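Long-range contact in bromodomain factor 2 protein (Trypanosoma cruzi, PDB 6NIM), which probably recognises acetylated lysines on histones or other chromatin proteins through its bromodomain: residues R101-L105 with D117-Y121. Residues are numbered along the deposited sequence; the frame is centred on the assembly and turned at random.
Sequences RSIYL and DDAAY
Arg-101 and Tyr-121 carry the more extensive part of this contact, where the last residue of the chain folds back onto helix 92-110 of the bromodomain's all-helical bundle. The guanidinium lies flat over one face of the phenol ring, CZ of Arg-101 3.6 Å from the centroid of Tyr-121, a cation-pi stack. With CG anti to the backbone N (chi1 -176°) and the chain extended as far as NE, the arginine still reaches the terminal carboxylate; the two side chains run roughly perpendicular although their flat groups are parallel to within 7°. NE and NH2 of Arg-101 grip the single oxygen OXT of Tyr-121 side-on, near the guanidinium plane, the NH2 bond being 2.9 Å long. The stack also faces the second subunit: NH1 of Arg-101 bonds to Ala-120 O, and the Tyr-121 hydroxyl to Ala-119 O, both of that subunit. The Tyr-121 side chain also touches Ala-77, Ala-81 and Leu-84 of helix 69-86. Packing is tight again where Leu-105 presses CD1 on Ala-120 CB, a close 3.4 Å. The loose side is the exposed Asp-117: its OD1 lies 3.7 Å from CD1 of Leu-105, and its OD2 forms a salt bridge with Arg-109. Between the two ends the hydroxyl of the buried Tyr-104 donates to Tyr-121 O at 2.7 Å, while a water bridges this same OH to Tyr-121 N, donating to the former and accepting from the latter at 3.0 Å.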
ATOM      1  N   ARG A 101      -0.870  -0.470  12.814  1.00 14.98           N
ATOM      2  CA  ARG A 101      -1.682  -1.017  11.693  1.00 15.93           C
ATOM      3  C   ARG A 101      -3.111  -1.279  12.187  1.00 15.43           C
ATOM      4  O   ARG A 101      -4.065  -1.021  11.462  1.00 16.86           O
ATOM      5  CB  ARG A 101      -1.096  -2.297  11.110  1.00 15.19           C
ATOM      6  CG  ARG A 101      -1.894  -2.778   9.910  1.00 17.27           C
ATOM      7  CD  ARG A 101      -1.221  -3.939   9.218  1.00 18.28           C
ATOM      8  NE  ARG A 101      -1.989  -4.215   8.017  1.00 18.76           N
ATOM      9  CZ  ARG A 101      -1.641  -5.069   7.067  1.00 20.57           C
ATOM     10  NH1 ARG A 101      -0.522  -5.769   7.173  1.00 20.04           N
ATOM     11  NH2 ARG A 101      -2.449  -5.240   6.026  1.00 21.22           N
ATOM     12  N   SER A 102      -3.275  -1.769  13.411  1.00 17.31           N
ATOM     13  CA  SER A 102      -4.603  -2.171  13.923  1.00 16.82           C
ATOM     14  C   SER A 102      -5.439  -0.983  14.411  1.00 18.23           C
ATOM     15  O   SER A 102      -6.659  -1.177  14.505  1.00 15.96           O
ATOM     16  CB  SER A 102      -4.447  -3.176  15.031  1.00 20.24           C
ATOM     17  OG  SER A 102      -4.084  -2.503  16.226  1.00 21.98           O
ATOM     18  N   ILE A 103      -4.850   0.179  14.734  1.00 15.89           N
ATOM     19  CA  ILE A 103      -5.622   1.327  15.296  1.00 17.00           C
ATOM     20  C   ILE A 103      -5.652   2.547  14.358  1.00 16.73           C
ATOM     21  O   ILE A 103      -6.435   3.459  14.662  1.00 15.90           O
ATOM     22  CB  ILE A 103      -5.083   1.743  16.677  1.00 17.30           C
ATOM     23  CG1 ILE A 103      -3.690   2.364  16.584  1.00 19.06           C
ATOM     24  CG2 ILE A 103      -5.087   0.584  17.644  1.00 17.83           C
ATOM     25  CD1 ILE A 103      -3.312   3.159  17.832  1.00 20.57           C
ATOM     26  N   TYR A 104      -4.861   2.626  13.282  1.00 17.27           N
ATOM     27  CA  TYR A 104      -4.687   3.933  12.586  1.00 17.08           C
ATOM     28  C   TYR A 104      -6.048   4.349  12.021  1.00 16.97           C
ATOM     29  O   TYR A 104      -6.393   5.557  12.096  1.00 14.93           O
ATOM     30  CB  TYR A 104      -3.518   3.968  11.586  1.00 15.95           C
ATOM     31  CG  TYR A 104      -3.781   3.344  10.234  1.00 15.86           C
ATOM     32  CD1 TYR A 104      -3.820   1.968  10.088  1.00 16.57           C
ATOM     33  CD2 TYR A 104      -4.028   4.115   9.118  1.00 17.19           C
ATOM     34  CE1 TYR A 104      -4.100   1.379   8.869  1.00 16.77           C
ATOM     35  CE2 TYR A 104      -4.294   3.550   7.882  1.00 18.10           C
ATOM     36  CZ  TYR A 104      -4.320   2.167   7.749  1.00 17.64           C
ATOM     37  OH  TYR A 104      -4.604   1.569   6.548  1.00 16.77           O
ATOM     38  N   LEU A 105      -6.846   3.402  11.488  1.00 16.35           N
ATOM     39  CA  LEU A 105      -8.156   3.782  10.926  1.00 16.26           C
ATOM     40  C   LEU A 105      -9.111   4.154  12.065  1.00 16.94           C
ATOM     41  O   LEU A 105      -9.930   5.058  11.890  1.00 17.26           O
ATOM     42  CB  LEU A 105      -8.752   2.630  10.111  1.00 18.75           C
ATOM     43  CG  LEU A 105      -7.976   2.230   8.866  1.00 21.53           C
ATOM     44  CD1 LEU A 105      -8.713   1.086   8.182  1.00 23.90           C
ATOM     45  CD2 LEU A 105      -7.760   3.392   7.907  1.00 22.23           C
ATOM     46  N   ASP A 117     -12.784   0.803   4.728  1.00 23.59           N
ATOM     47  CA  ASP A 117     -12.287  -0.394   5.450  1.00 24.16           C
ATOM     48  C   ASP A 117     -11.854  -1.483   4.458  1.00 21.99           C
ATOM     49  O   ASP A 117     -10.798  -2.096   4.687  1.00 20.90           O
ATOM     50  CB  ASP A 117     -13.333  -0.934   6.422  1.00 28.31           C
ATOM     51  CG  ASP A 117     -13.317  -0.145   7.712  1.00 30.47           C
ATOM     52  OD1 ASP A 117     -12.215   0.049   8.254  1.00 31.53           O
ATOM     53  OD2 ASP A 117     -14.377   0.340   8.088  1.00 34.67           O
ATOM     54  N   ASP A 118     -12.622  -1.730   3.408  1.00 20.34           N
ATOM     55  CA  ASP A 118     -12.269  -2.808   2.435  1.00 21.13           C
ATOM     56  C   ASP A 118     -10.931  -2.496   1.761  1.00 19.37           C
ATOM     57  O   ASP A 118     -10.152  -3.457   1.526  1.00 18.73           O
ATOM     58  CB  ASP A 118     -13.353  -3.026   1.376  1.00 21.35           C
ATOM     59  CG  ASP A 118     -14.571  -3.784   1.862  1.00 22.83           C
ATOM     60  OD1 ASP A 118     -14.549  -4.276   3.015  1.00 22.46           O
ATOM     61  OD2 ASP A 118     -15.522  -3.874   1.087  1.00 24.57           O
ATOM     62  N   ALA A 119     -10.678  -1.235   1.391  1.00 19.22           N
ATOM     63  CA  ALA A 119      -9.475  -0.857   0.614  1.00 19.95           C
ATOM     64  C   ALA A 119      -8.244  -0.702   1.518  1.00 18.96           C
ATOM     65  O   ALA A 119      -7.118  -0.865   1.032  1.00 19.60           O
ATOM     66  CB  ALA A 119      -9.721   0.408  -0.135  1.00 18.85           C
ATOM     67  N   ALA A 120      -8.456  -0.251   2.744  1.00 20.19           N
ATOM     68  CA  ALA A 120      -7.377   0.245   3.621  1.00 20.14           C
ATOM     69  C   ALA A 120      -6.382  -0.872   3.950  1.00 18.73           C
ATOM     70  O   ALA A 120      -6.759  -2.043   4.215  1.00 18.50           O
ATOM     71  CB  ALA A 120      -7.967   0.865   4.870  1.00 21.53           C
ATOM     72  N   TYR A 121      -5.120  -0.503   4.022  1.00 20.10           N
ATOM     73  CA  TYR A 121      -4.048  -1.363   4.572  1.00 20.02           C
ATOM     74  C   TYR A 121      -4.452  -1.843   5.961  1.00 19.81           C
ATOM     75  O   TYR A 121      -4.931  -1.057   6.782  1.00 21.21           O
ATOM     76  CB  TYR A 121      -2.745  -0.581   4.605  1.00 19.42           C
ATOM     77  CG  TYR A 121      -1.582  -1.341   5.156  1.00 18.45           C
ATOM     78  CD1 TYR A 121      -0.975  -2.340   4.425  1.00 18.90           C
ATOM     79  CD2 TYR A 121      -1.048  -1.009   6.393  1.00 19.09           C
ATOM     80  CE1 TYR A 121       0.124  -3.019   4.921  1.00 19.16           C
ATOM     81  CE2 TYR A 121       0.073  -1.650   6.884  1.00 18.32           C
ATOM     82  CZ  TYR A 121       0.658  -2.664   6.152  1.00 18.73           C
ATOM     83  OH  TYR A 121       1.751  -3.341   6.628  1.00 17.15           O
ATOM     84  OXT TYR A 121      -4.290  -3.042   6.221  1.00 18.81           O
TER
HETATM   85  O   HOH W   1      -6.384  -1.666   9.064  1.00 30.00           O
HETATM   86  O   HOH W   2      -4.955   2.457   3.912  1.00 32.90           O